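Local coordinates for protein PKS (PDB 4OQJ) that probably extends a growing polyketide chain in oxazolomycin biosynthesis, acting as a ketosynthase that joins acyl units by carbon-carbon bond formation, at residues I95-A100 with V702-E707; E99-D104 with N141-H146; Q107-E112 with N258-V263; A136-N141 with G218-Q223; F171-T176 with S186-T191. All coordinates share one frame; numbering follows the deposited sequence.

Interaction 1. Residues I95-A100 with V702-E707; sequences ITRDEA and VRHWAE
Ala100 sets its methyl over one face of the His704 ring. This is a CH-pi contact, with Ala100 CB 3.6 Å from the ring centroid and 20° off the ring normal. CB sits toward the rim, and its nearest ring atom is His704 ND1, at 3.4 Å. The first torsion of His704 puts CG anti to the carbonyl carbon, beside the backbone N (chi1 -57°), where the ring begins. Arg97 comes from the first turn of the same short helix, three residues before Ala100. Its chain bends at chi3 and crosses the His704 side chain at about a right angle. His704 CE1 lies over the centre of the guanidinium, 4.1 Å from Arg97 CZ, with the two planes tilted 39° apart. Arg97 NH2 goes on to touch Val702 CG1 at 3.7 Å. No direct hydrogen bond joins the two segments. Instead, a water in the plane of the imidazole donates to Arg97 O (3.0 Å) and is hydrogen-bonded to His704 ND1 (2.8 Å). The helix start is capped by Thr96, whose OG1 accepts from Glu99 N at 3.1 Å. On the other side of the extended segment, Arg703 turns away and forms a salt bridge with Asp86. Segment 702-707, near the end of the modelled chain, is consistent with the linker that wraps back over the ketosynthase in modular polyketide synthases.

Interaction 2. Residues E99-D104 with N141-H146; sequences EAELID and NTYLLH
Tyr143 reaches across to the end of helix 97-102 and can be followed atom by atom. CG is anti to the backbone N (chi1 -168°), which starts the ring on its way to the other segment. Tyr143 CB passes Asp104 OD1 at 4.0 Å. Next along the ring, Tyr143 CD2 lies 4.0 Å from Asp104 CA. Tyr143 CE2 comes to 3.3 Å from Glu101 O. At the tip, Tyr143 OH donates to Glu101 O in a short bond of 2.6 Å. The acceptor lies at the ring edge, and the hydroxyl lies in the carbonyl plane. The same OH has a second partner, Ala706 N of segment 702-707. Trp705 of that segment meets the Tyr143 ring edge-to-face. The Asp104 and Asn141 side chains point tip to tip, and their flat ends are stacked with planes 13° apart. Asp104 OD2 is 3.3 Å from Asn141 CG, but the two side chains are not hydrogen-bonded to each other. Their polar ends are held elsewhere: Asp104 OD2 by Gln106 NE2, and Asn141 ND2 by Asn167 OD1. A water accepts from Tyr143 N (3.1 Å) and also lies near Asp104. Asn141 OD1 accepts from Leu144 N at 3.1 Å, the donor sitting 67° out of the amide plane. Helix 142-147 also packs on the second subunit, through Leu144 and Leu145. Asp104 and Asn141 are both N-cap residues, so the stacked pair brings together the starts of helices 105-121 and 142-147 in this thiolase-like fold.

Interaction 3. Residues Q107-E112 with N258-V263; sequences QRQFLE and NGVGAV
Phe110 and Val260 join helix 105-121 to the large sheet of the thiolase-like fold, where the helix covers one face of strand 259-267. The short helix and strand segments run the same general way, at 35° to each other, and their axes approach to 8.1 Å. Val260 makes most of the contact on the strand side. Its CG2 is anti to the backbone N, and that branch does most of the touching. Val260 CG2 lies 3.8 Å from Phe110 CA and 4.0 Å from Gln109 O. It also comes within 4.1 Å of Phe110 CD1. The two side chains cross at about a right angle. The other branch of the valine faces the neighbouring residue, with Val260 CG1 4.3 Å from Gln109 CB. CG anti to the backbone N (chi1 -177°) starts the Phe110 ring; its CE1 is 4.3 Å from Ala262 CB. Gly261 O lies at the ring edge, near its plane, 4.1 Å from Phe110 CE1. The contact is buried and mostly apolar, with no hydrogen bond between the segments. The polar end of Gln109 turns elsewhere, its OE1 accepting from Arg31. Strand 259-267 is itself held on both edges, by Ala219 of strand 214-221 and by Ala29 and Arg31 of strand 23-31. Helix 171-180 lies alongside, its Val172 and Thr176 packing on Phe110, so the ring is enclosed between that helix and the sheet.

Interaction 4. Residues A136-N141 with G218-Q223; sequences AGVGLN and GAAHIQ
Gly137 O is gripped by two groups of the neighbouring strand. Ala220 N donates to it at 3.1 Å, in the plane of the carbonyl, with a C=O...donor angle of 159°. Ala219 CA adds a CA-H...O contact at 3.1 Å. The pattern repeats one step on, where Ala220 O accepts from Gly139 N (3.1 Å) and meets Val138 CA at 3.2 Å. At the start of the pairing the bond from Gly137 N to Gly218 O is weak, at 3.3 Å. The strands are parallel and in register, Ala136 beside Gly218 and Val138 beside Ala220. The paired positions are glycine, alanine and valine. Val138 turns CG1 anti to its carbonyl carbon (chi1 -63°), and this branch touches Ala220 CB at 4.2 Å. Past the last bridge, the edge of the His221 ring comes to 4.3 Å from Gly139 CA, measured at His221 CD2. The ring is held by His221 ND1, bonded to Gly257 O. Phe110 of helix 105-121 packs on Ala136, and Gln106 of that helix on Val138. Strand 132-138 lies between strands 186-190 and 214-221, a run of three parallel strands in the sheet of the N-terminal half of the thiolase fold.

Interaction 5. Residues F171-T176 with S186-T191; sequences FVATRT and SVSTNT
Helix 171-176 runs roughly antiparallel to strand 186-190, with axes 153° apart and only 6.1 Å from each other at closest approach. Ala173 is the helix residue whose CA comes nearest the strand, and its small side chain, pointing toward it, is consistent with the close approach. Ala173 CB touches the backbone at Val187 O, 3.5 Å away. Beside it, Val172 holds CG1 between its backbone N and carbonyl carbon (chi1 60°), and this branch meets Ser188 OG at 3.3 Å. Ser188 OG is also 3.5 Å from Ala173 N. It hydrogen-bonds to Lys169 O, with a weak second bond to Asp170 O. Thr174, the next residue, brings its methyl to the strand, with CG2 4.0 Å from Ser186 O. Its hydroxyl is bonded to Tyr297 of the second subunit. Thr176 turns back on its own helix, OG1 donating to Val172 O at 2.9 Å. No hydrogen bond joins the two segments to each other. Strand 186-190 pairs along one edge with strand 132-138. Ser188 and Asn190 pair in antiparallel fashion with a strand of the second subunit, so the sheet continues through the dimer interface. Helix 171-180 packs against helix 105-121 through Val172 and Thr176, while helix 195-209 meets the strand at Thr189.

Interactions 3, 4 and 5 share one sheet. Strands 186-190, 132-138, 214-221 and 259-267 lie side by side, and the centres of interactions 3 and 4 are about 8 Å apart. Interactions 4 and 5 meet by backbone bonds between Ala136 and strand 186-190. Arg108 links this core to the periphery: its NE reaches Ile103 O at 2.8 Å and its NH1 reaches His704 O at 2.8 Å. Interactions 1 and 2 share helix 97-102; their centres are about 10 Å apart. Interactions 2, 4 and 5 touch the second subunit. As in related ketosynthases, the reactive cysteine is expected near the start of helix 195-209. A potassium ion lies about 13 Å from the Thr174 side chain.

Interaction 1. Residues I95-A100 with V702-E707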
# COMPACT_ATOMS: atom_id res chain seq x y z
N ILE A 95 19.25 -3.59 -19.02
CA ILE A 95 19.92 -2.80 -17.99
C ILE A 95 21.43 -2.86 -18.18
O ILE A 95 21.99 -3.93 -18.41
CB ILE A 95 19.52 -3.30 -16.58
CG1 ILE A 95 18.03 -3.00 -16.34
CG2 ILE A 95 20.37 -2.65 -15.49
CD1 ILE A 95 17.44 -3.68 -15.11
N THR A 96 22.11 -1.72 -18.11
CA THR A 96 23.56 -1.68 -18.30
C THR A 96 24.26 -2.29 -17.09
O THR A 96 23.65 -2.42 -16.03
CB THR A 96 24.08 -0.26 -18.48
OG1 THR A 96 23.90 0.45 -17.25
CG2 THR A 96 23.31 0.46 -19.58
N ARG A 97 25.53 -2.65 -17.25
CA ARG A 97 26.34 -3.15 -16.15
C ARG A 97 26.41 -2.16 -14.99
O ARG A 97 26.27 -2.53 -13.83
CB ARG A 97 27.76 -3.47 -16.61
CG ARG A 97 27.88 -4.58 -17.63
CD ARG A 97 29.31 -5.14 -17.68
NE ARG A 97 29.40 -6.47 -17.08
CZ ARG A 97 29.64 -6.72 -15.79
NH1 ARG A 97 29.82 -5.73 -14.93
NH2 ARG A 97 29.70 -7.98 -15.36
N ASP A 98 26.68 -0.89 -15.31
CA ASP A 98 26.80 0.14 -14.28
C ASP A 98 25.49 0.26 -13.52
O ASP A 98 25.50 0.41 -12.30
CB ASP A 98 27.18 1.49 -14.88
CG ASP A 98 28.63 1.54 -15.34
OD1 ASP A 98 29.40 0.62 -14.99
OD2 ASP A 98 29.00 2.52 -16.04
N GLU A 99 24.36 0.20 -14.22
CA GLU A 99 23.09 0.33 -13.52
C GLU A 99 22.82 -0.92 -12.69
O GLU A 99 22.34 -0.81 -11.55
CB GLU A 99 21.93 0.60 -14.47
CG GLU A 99 20.58 0.50 -13.75
CD GLU A 99 19.46 1.24 -14.44
OE1 GLU A 99 19.16 2.38 -14.02
OE2 GLU A 99 18.86 0.68 -15.39
N ALA A 100 23.12 -2.10 -13.23
CA ALA A 100 22.86 -3.35 -12.51
C ALA A 100 23.60 -3.37 -11.18
O ALA A 100 23.09 -3.87 -10.17
CB ALA A 100 23.26 -4.55 -13.34
N VAL A 702 25.20 -13.63 -14.05
CA VAL A 702 26.23 -12.60 -14.07
C VAL A 702 26.28 -11.87 -12.73
O VAL A 702 25.26 -11.37 -12.24
CB VAL A 702 25.98 -11.58 -15.22
CG1 VAL A 702 27.14 -10.59 -15.33
CG2 VAL A 702 25.77 -12.29 -16.52
N ARG A 703 27.45 -11.80 -12.13
CA ARG A 703 27.61 -11.09 -10.86
C ARG A 703 27.63 -9.58 -11.04
O ARG A 703 28.37 -9.05 -11.86
CB ARG A 703 28.88 -11.55 -10.16
CG ARG A 703 29.17 -10.79 -8.87
CD ARG A 703 30.41 -11.38 -8.21
NE ARG A 703 30.90 -10.59 -7.08
CZ ARG A 703 30.50 -10.76 -5.82
NH1 ARG A 703 29.56 -11.65 -5.51
NH2 ARG A 703 31.02 -10.01 -4.86
N HIS A 704 26.77 -8.89 -10.29
CA HIS A 704 26.76 -7.44 -10.24
C HIS A 704 26.79 -7.07 -8.78
O HIS A 704 25.82 -7.30 -8.05
CB HIS A 704 25.52 -6.85 -10.92
CG HIS A 704 25.38 -7.26 -12.36
ND1 HIS A 704 26.02 -6.59 -13.38
CD2 HIS A 704 24.70 -8.27 -12.93
CE1 HIS A 704 25.72 -7.18 -14.53
NE2 HIS A 704 24.92 -8.20 -14.29
N TRP A 705 27.91 -6.49 -8.34
CA TRP A 705 28.12 -6.25 -6.93
C TRP A 705 29.09 -5.08 -6.73
O TRP A 705 30.23 -5.13 -7.16
CB TRP A 705 28.66 -7.50 -6.26
CG TRP A 705 28.51 -7.51 -4.79
CD1 TRP A 705 29.46 -7.19 -3.86
CD2 TRP A 705 27.33 -7.84 -4.06
NE1 TRP A 705 28.94 -7.31 -2.60
CE2 TRP A 705 27.63 -7.71 -2.69
CE3 TRP A 705 26.04 -8.25 -4.43
CZ2 TRP A 705 26.69 -7.97 -1.70
CZ3 TRP A 705 25.11 -8.50 -3.44
CH2 TRP A 705 25.44 -8.36 -2.09
N ALA A 706 28.60 -4.02 -6.09
CA ALA A 706 29.40 -2.84 -5.83
C ALA A 706 30.29 -3.11 -4.63
O ALA A 706 29.83 -3.56 -3.59
CB ALA A 706 28.51 -1.64 -5.56
N GLU A 707 31.58 -2.84 -4.80
CA GLU A 707 32.54 -3.03 -3.72
C GLU A 707 32.56 -1.80 -2.80
O GLU A 707 32.66 -0.67 -3.28
CB GLU A 707 33.93 -3.30 -4.30
CG GLU A 707 34.56 -4.63 -3.86
CD GLU A 707 33.68 -5.85 -4.14
OE1 GLU A 707 33.61 -6.31 -5.30
OE2 GLU A 707 33.07 -6.36 -3.17
O HOH W 1 28.11 -4.75 -12.94

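Interaction 2. Residues E99-D104 with N141-H146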
# COMPACT_ATOMS: atom_id res chain seq x y z
N GLU A 99 24.36 0.20 -14.22
CA GLU A 99 23.09 0.33 -13.52
C GLU A 99 22.82 -0.92 -12.69
O GLU A 99 22.34 -0.81 -11.55
CB GLU A 99 21.93 0.60 -14.47
CG GLU A 99 20.58 0.50 -13.75
CD GLU A 99 19.46 1.24 -14.44
OE1 GLU A 99 19.16 2.38 -14.02
OE2 GLU A 99 18.86 0.68 -15.39
N ALA A 100 23.12 -2.10 -13.23
CA ALA A 100 22.86 -3.35 -12.51
C ALA A 100 23.60 -3.37 -11.18
O ALA A 100 23.09 -3.87 -10.17
CB ALA A 100 23.26 -4.55 -13.34
N GLU A 101 24.82 -2.86 -11.21
CA GLU A 101 25.65 -2.78 -10.02
C GLU A 101 25.03 -1.86 -8.98
O GLU A 101 25.12 -2.12 -7.78
CB GLU A 101 27.04 -2.30 -10.40
CG GLU A 101 27.96 -2.01 -9.22
CD GLU A 101 29.36 -1.63 -9.65
OE1 GLU A 101 29.80 -0.50 -9.34
OE2 GLU A 101 30.02 -2.46 -10.32
N LEU A 102 24.41 -0.77 -9.43
CA LEU A 102 23.80 0.18 -8.51
C LEU A 102 22.51 -0.34 -7.87
O LEU A 102 22.21 -0.00 -6.72
CB LEU A 102 23.51 1.49 -9.23
CG LEU A 102 24.71 2.39 -9.56
CD1 LEU A 102 24.22 3.68 -10.18
CD2 LEU A 102 25.54 2.70 -8.32
N ILE A 103 21.74 -1.16 -8.59
CA ILE A 103 20.44 -1.59 -8.10
C ILE A 103 20.58 -2.54 -6.91
O ILE A 103 21.34 -3.52 -6.96
CB ILE A 103 19.60 -2.29 -9.20
CG1 ILE A 103 19.36 -1.34 -10.37
CG2 ILE A 103 18.24 -2.73 -8.65
CD1 ILE A 103 18.75 -2.00 -11.62
N ASP A 104 19.86 -2.22 -5.85
CA ASP A 104 19.74 -3.08 -4.68
C ASP A 104 19.47 -4.53 -5.13
O ASP A 104 18.54 -4.77 -5.89
CB ASP A 104 18.63 -2.55 -3.77
CG ASP A 104 18.37 -3.40 -2.52
OD1 ASP A 104 19.11 -4.37 -2.24
OD2 ASP A 104 17.41 -3.08 -1.78
N ASN A 141 17.55 -1.49 3.11
CA ASN A 141 18.53 -1.55 2.03
C ASN A 141 19.94 -1.41 2.61
O ASN A 141 20.49 -0.32 2.69
CB ASN A 141 18.27 -0.48 0.98
CG ASN A 141 19.10 -0.69 -0.27
OD1 ASN A 141 19.99 -1.54 -0.29
ND2 ASN A 141 18.82 0.07 -1.31
N THR A 142 20.52 -2.53 3.04
CA THR A 142 21.86 -2.50 3.59
C THR A 142 22.90 -2.41 2.46
O THR A 142 24.06 -2.10 2.71
CB THR A 142 22.14 -3.74 4.48
OG1 THR A 142 21.72 -4.93 3.80
CG2 THR A 142 21.38 -3.61 5.82
N TYR A 143 22.49 -2.68 1.22
CA TYR A 143 23.38 -2.51 0.06
C TYR A 143 23.75 -1.05 -0.13
O TYR A 143 24.89 -0.70 -0.37
CB TYR A 143 22.70 -3.04 -1.20
CG TYR A 143 23.58 -3.20 -2.43
CD1 TYR A 143 24.47 -4.26 -2.54
CD2 TYR A 143 23.46 -2.33 -3.50
CE1 TYR A 143 25.23 -4.43 -3.67
CE2 TYR A 143 24.22 -2.50 -4.64
CZ TYR A 143 25.11 -3.55 -4.72
OH TYR A 143 25.86 -3.72 -5.87
N LEU A 144 22.75 -0.18 0.01
CA LEU A 144 22.94 1.25 -0.08
C LEU A 144 23.78 1.75 1.10
O LEU A 144 24.71 2.54 0.92
CB LEU A 144 21.58 1.96 -0.11
CG LEU A 144 21.58 3.48 -0.02
CD1 LEU A 144 22.24 4.11 -1.22
CD2 LEU A 144 20.15 3.98 0.13
N LEU A 145 23.45 1.30 2.29
CA LEU A 145 24.14 1.76 3.49
C LEU A 145 25.59 1.27 3.56
O LEU A 145 26.47 2.03 3.93
CB LEU A 145 23.37 1.30 4.74
CG LEU A 145 21.99 1.93 4.94
CD1 LEU A 145 21.23 1.26 6.11
CD2 LEU A 145 22.15 3.41 5.19
N HIS A 146 25.83 0.00 3.21
CA HIS A 146 27.18 -0.57 3.29
C HIS A 146 27.96 -0.38 1.98
O HIS A 146 28.91 0.39 1.93
CB HIS A 146 27.14 -2.07 3.61
CG HIS A 146 26.49 -2.40 4.92
ND1 HIS A 146 26.44 -3.69 5.41
CD2 HIS A 146 25.85 -1.63 5.83
CE1 HIS A 146 25.81 -3.69 6.57
NE2 HIS A 146 25.44 -2.46 6.85
O HOH W 2 20.16 -4.66 0.48

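Interaction 3. Residues Q107-E112 with N258-V263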
# COMPACT_ATOMS: atom_id res chain seq x y z
N GLN A 107 15.89 -5.71 -5.16
CA GLN A 107 15.03 -5.31 -6.28
C GLN A 107 15.35 -6.14 -7.51
O GLN A 107 14.45 -6.48 -8.27
CB GLN A 107 15.20 -3.81 -6.58
CG GLN A 107 14.75 -2.94 -5.42
CD GLN A 107 14.46 -1.49 -5.78
OE1 GLN A 107 14.11 -1.16 -6.92
NE2 GLN A 107 14.57 -0.62 -4.78
N ARG A 108 16.62 -6.48 -7.71
CA ARG A 108 17.00 -7.37 -8.80
C ARG A 108 16.39 -8.74 -8.63
O ARG A 108 15.83 -9.31 -9.57
CB ARG A 108 18.52 -7.50 -8.90
CG ARG A 108 19.21 -6.28 -9.48
CD ARG A 108 20.68 -6.52 -9.56
NE ARG A 108 21.49 -5.86 -8.54
CZ ARG A 108 22.61 -6.36 -8.03
NH1 ARG A 108 23.02 -7.58 -8.35
NH2 ARG A 108 23.34 -5.63 -7.19
N GLN A 109 16.50 -9.28 -7.43
CA GLN A 109 15.95 -10.60 -7.16
C GLN A 109 14.42 -10.57 -7.25
O GLN A 109 13.81 -11.53 -7.72
CB GLN A 109 16.41 -11.09 -5.78
CG GLN A 109 17.88 -11.44 -5.75
CD GLN A 109 18.20 -12.70 -6.51
OE1 GLN A 109 17.52 -13.71 -6.37
NE2 GLN A 109 19.24 -12.66 -7.34
N PHE A 110 13.79 -9.47 -6.83
CA PHE A 110 12.33 -9.41 -6.91
C PHE A 110 11.90 -9.38 -8.38
O PHE A 110 10.91 -9.99 -8.75
CB PHE A 110 11.72 -8.20 -6.21
CG PHE A 110 10.22 -8.22 -6.28
CD1 PHE A 110 9.50 -9.11 -5.48
CD2 PHE A 110 9.55 -7.47 -7.21
CE1 PHE A 110 8.12 -9.19 -5.60
CE2 PHE A 110 8.17 -7.54 -7.33
CZ PHE A 110 7.46 -8.39 -6.52
N LEU A 111 12.66 -8.66 -9.20
CA LEU A 111 12.36 -8.55 -10.62
C LEU A 111 12.45 -9.92 -11.30
O LEU A 111 11.56 -10.31 -12.05
CB LEU A 111 13.32 -7.56 -11.30
CG LEU A 111 13.20 -7.41 -12.82
CD1 LEU A 111 11.74 -7.17 -13.29
CD2 LEU A 111 14.08 -6.27 -13.31
N GLU A 112 13.51 -10.67 -11.03
CA GLU A 112 13.61 -12.00 -11.65
C GLU A 112 12.52 -12.91 -11.10
O GLU A 112 11.94 -13.70 -11.84
CB GLU A 112 14.99 -12.61 -11.43
CG GLU A 112 16.06 -12.03 -12.31
CD GLU A 112 17.38 -12.78 -12.22
OE1 GLU A 112 17.47 -13.75 -11.43
OE2 GLU A 112 18.33 -12.42 -12.94
N ASN A 258 17.27 -14.93 4.28
CA ASN A 258 17.28 -14.15 3.06
C ASN A 258 16.47 -14.85 2.00
O ASN A 258 16.59 -16.06 1.83
CB ASN A 258 18.73 -13.95 2.61
CG ASN A 258 19.55 -13.22 3.65
OD1 ASN A 258 19.71 -12.01 3.62
ND2 ASN A 258 20.07 -13.97 4.60
N GLY A 259 15.63 -14.10 1.30
CA GLY A 259 14.83 -14.71 0.26
C GLY A 259 13.83 -13.80 -0.38
O GLY A 259 13.70 -12.62 -0.02
N VAL A 260 13.11 -14.34 -1.35
CA VAL A 260 12.20 -13.56 -2.18
C VAL A 260 11.11 -14.47 -2.66
O VAL A 260 11.37 -15.64 -2.95
CB VAL A 260 12.92 -12.89 -3.38
CG1 VAL A 260 13.64 -13.94 -4.24
CG2 VAL A 260 11.96 -12.11 -4.24
N GLY A 261 9.89 -13.95 -2.76
CA GLY A 261 8.77 -14.74 -3.22
C GLY A 261 7.71 -13.85 -3.83
O GLY A 261 7.63 -12.66 -3.53
N ALA A 262 6.90 -14.44 -4.70
CA ALA A 262 5.79 -13.74 -5.33
C ALA A 262 4.67 -14.71 -5.71
O ALA A 262 4.91 -15.88 -6.03
CB ALA A 262 6.27 -12.98 -6.57
N VAL A 263 3.44 -14.21 -5.64
CA VAL A 263 2.29 -14.92 -6.15
C VAL A 263 1.57 -14.06 -7.18
O VAL A 263 1.64 -12.83 -7.13
CB VAL A 263 1.32 -15.32 -5.02
CG1 VAL A 263 2.01 -16.26 -4.05
CG2 VAL A 263 0.78 -14.07 -4.29

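Interaction 4. Residues A136-N141 with G218-Q223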
# COMPACT_ATOMS: atom_id res chain seq x y z
N ALA A 136 4.39 -4.83 -3.65
CA ALA A 136 5.61 -5.50 -3.22
C ALA A 136 6.41 -4.64 -2.26
O ALA A 136 6.30 -3.41 -2.27
CB ALA A 136 6.46 -5.86 -4.42
N GLY A 137 7.22 -5.28 -1.42
CA GLY A 137 8.07 -4.56 -0.48
C GLY A 137 9.43 -5.22 -0.39
O GLY A 137 9.55 -6.42 -0.60
N VAL A 138 10.46 -4.43 -0.07
CA VAL A 138 11.78 -4.98 0.21
C VAL A 138 12.22 -4.54 1.59
O VAL A 138 11.69 -3.58 2.17
CB VAL A 138 12.83 -4.55 -0.84
CG1 VAL A 138 12.44 -5.10 -2.23
CG2 VAL A 138 12.96 -3.04 -0.89
N GLY A 139 13.19 -5.25 2.11
CA GLY A 139 13.70 -4.98 3.44
C GLY A 139 14.65 -3.81 3.46
O GLY A 139 14.87 -3.17 2.45
N LEU A 140 15.16 -3.53 4.65
CA LEU A 140 16.15 -2.49 4.85
C LEU A 140 17.23 -2.60 3.78
O LEU A 140 17.78 -3.68 3.57
CB LEU A 140 16.78 -2.63 6.24
CG LEU A 140 17.94 -1.69 6.55
CD1 LEU A 140 17.47 -0.22 6.63
CD2 LEU A 140 18.61 -2.11 7.86
N ASN A 141 17.55 -1.49 3.11
CA ASN A 141 18.53 -1.55 2.03
C ASN A 141 19.94 -1.41 2.61
O ASN A 141 20.49 -0.32 2.69
CB ASN A 141 18.27 -0.48 0.98
CG ASN A 141 19.10 -0.69 -0.27
OD1 ASN A 141 19.99 -1.54 -0.29
ND2 ASN A 141 18.82 0.07 -1.31
N GLY A 218 4.27 -9.72 -3.50
CA GLY A 218 5.51 -10.37 -3.11
C GLY A 218 6.43 -9.48 -2.30
O GLY A 218 6.09 -8.36 -1.97
N ALA A 219 7.61 -10.00 -1.99
CA ALA A 219 8.54 -9.30 -1.14
C ALA A 219 9.90 -9.93 -1.27
O ALA A 219 10.01 -11.10 -1.64
CB ALA A 219 8.06 -9.31 0.29
N ALA A 220 10.94 -9.16 -0.97
CA ALA A 220 12.33 -9.67 -0.96
C ALA A 220 13.03 -9.14 0.27
O ALA A 220 12.85 -7.99 0.61
CB ALA A 220 13.08 -9.23 -2.19
N HIS A 221 13.82 -9.97 0.91
CA HIS A 221 14.68 -9.51 2.01
C HIS A 221 16.04 -10.14 1.83
O HIS A 221 16.19 -11.37 1.90
CB HIS A 221 14.12 -9.89 3.38
CG HIS A 221 15.07 -9.64 4.50
ND1 HIS A 221 15.82 -10.64 5.08
CD2 HIS A 221 15.42 -8.50 5.14
CE1 HIS A 221 16.59 -10.13 6.03
NE2 HIS A 221 16.36 -8.83 6.09
N ILE A 222 17.04 -9.31 1.57
CA ILE A 222 18.40 -9.82 1.38
C ILE A 222 19.38 -8.90 2.06
O ILE A 222 19.48 -7.72 1.70
CB ILE A 222 18.79 -9.92 -0.10
CG1 ILE A 222 17.78 -10.77 -0.87
CG2 ILE A 222 20.18 -10.54 -0.22
CD1 ILE A 222 17.93 -10.69 -2.35
N GLN A 223 20.09 -9.43 3.04
CA GLN A 223 21.13 -8.67 3.72
C GLN A 223 22.36 -8.59 2.85
O GLN A 223 22.80 -9.60 2.29
CB GLN A 223 21.49 -9.31 5.05
CG GLN A 223 20.34 -9.51 5.98
CD GLN A 223 20.73 -10.39 7.15
OE1 GLN A 223 21.26 -11.48 6.97
NE2 GLN A 223 20.52 -9.89 8.36

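Interaction 5. Residues F171-T176 with S186-T191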
# COMPACT_ATOMS: atom_id res chain seq x y z
N PHE A 171 10.88 2.11 -5.46
CA PHE A 171 11.09 1.76 -6.86
C PHE A 171 11.03 0.27 -7.13
O PHE A 171 11.11 -0.12 -8.28
CB PHE A 171 12.41 2.38 -7.34
CG PHE A 171 12.41 3.88 -7.21
CD1 PHE A 171 11.69 4.66 -8.09
CD2 PHE A 171 13.08 4.50 -6.17
CE1 PHE A 171 11.65 6.05 -7.96
CE2 PHE A 171 13.04 5.88 -6.04
CZ PHE A 171 12.32 6.65 -6.93
N VAL A 172 10.82 -0.56 -6.11
CA VAL A 172 10.81 -2.01 -6.36
C VAL A 172 9.61 -2.40 -7.22
O VAL A 172 9.76 -3.16 -8.17
CB VAL A 172 10.82 -2.87 -5.07
CG1 VAL A 172 9.62 -2.62 -4.15
CG2 VAL A 172 10.91 -4.36 -5.42
N ALA A 173 8.43 -1.86 -6.91
CA ALA A 173 7.23 -2.23 -7.63
C ALA A 173 7.22 -1.58 -9.00
O ALA A 173 6.85 -2.22 -9.97
CB ALA A 173 5.97 -1.85 -6.83
N THR A 174 7.61 -0.31 -9.08
CA THR A 174 7.56 0.38 -10.36
C THR A 174 8.66 -0.07 -11.35
O THR A 174 8.43 -0.08 -12.55
CB THR A 174 7.67 1.90 -10.17
OG1 THR A 174 8.90 2.21 -9.51
CG2 THR A 174 6.48 2.41 -9.36
N ARG A 175 9.85 -0.41 -10.85
CA ARG A 175 10.87 -1.00 -11.72
C ARG A 175 10.33 -2.26 -12.36
O ARG A 175 10.50 -2.48 -13.57
CB ARG A 175 12.14 -1.35 -10.95
CG ARG A 175 13.24 -1.98 -11.83
CD ARG A 175 14.48 -2.33 -11.04
NE ARG A 175 14.63 -1.41 -9.94
CZ ARG A 175 15.07 -0.17 -10.07
NH1 ARG A 175 15.12 0.61 -9.01
NH2 ARG A 175 15.46 0.29 -11.25
N THR A 176 9.64 -3.07 -11.57
CA THR A 176 9.05 -4.30 -12.07
C THR A 176 7.97 -3.98 -13.09
O THR A 176 7.90 -4.62 -14.14
CB THR A 176 8.49 -5.16 -10.92
OG1 THR A 176 9.57 -5.46 -10.00
CG2 THR A 176 7.91 -6.46 -11.41
N SER A 186 0.88 -0.03 -9.26
CA SER A 186 2.17 -0.58 -8.89
C SER A 186 2.67 0.19 -7.68
O SER A 186 3.00 1.38 -7.77
CB SER A 186 3.13 -0.50 -10.07
OG SER A 186 2.57 -1.22 -11.18
N VAL A 187 2.68 -0.49 -6.55
CA VAL A 187 2.80 0.18 -5.27
C VAL A 187 3.79 -0.55 -4.37
O VAL A 187 3.70 -1.77 -4.19
CB VAL A 187 1.43 0.27 -4.56
CG1 VAL A 187 1.54 1.05 -3.24
CG2 VAL A 187 0.41 0.93 -5.47
N SER A 188 4.75 0.18 -3.82
CA SER A 188 5.61 -0.41 -2.80
C SER A 188 4.93 -0.28 -1.45
O SER A 188 4.52 0.80 -1.04
CB SER A 188 6.99 0.23 -2.79
OG SER A 188 7.62 0.04 -4.05
N THR A 189 4.78 -1.43 -0.79
CA THR A 189 4.05 -1.54 0.46
C THR A 189 4.97 -2.18 1.49
O THR A 189 5.60 -3.21 1.22
CB THR A 189 2.76 -2.37 0.28
OG1 THR A 189 3.10 -3.74 0.22
CG2 THR A 189 2.06 -2.01 -1.02
N ASN A 190 5.06 -1.56 2.65
CA ASN A 190 6.01 -1.98 3.67
C ASN A 190 5.40 -1.90 5.08
O ASN A 190 4.92 -0.85 5.48
CB ASN A 190 7.25 -1.10 3.61
CG ASN A 190 8.17 -1.48 2.47
OD1 ASN A 190 8.14 -0.86 1.40
ND2 ASN A 190 8.97 -2.51 2.69
N THR A 191 5.42 -3.03 5.80
CA THR A 191 4.97 -3.09 7.19
C THR A 191 5.88 -4.02 7.97
O THR A 191 5.44 -4.78 8.84
CB THR A 191 3.50 -3.59 7.29
OG1 THR A 191 3.40 -4.91 6.73
CG2 THR A 191 2.56 -2.66 6.51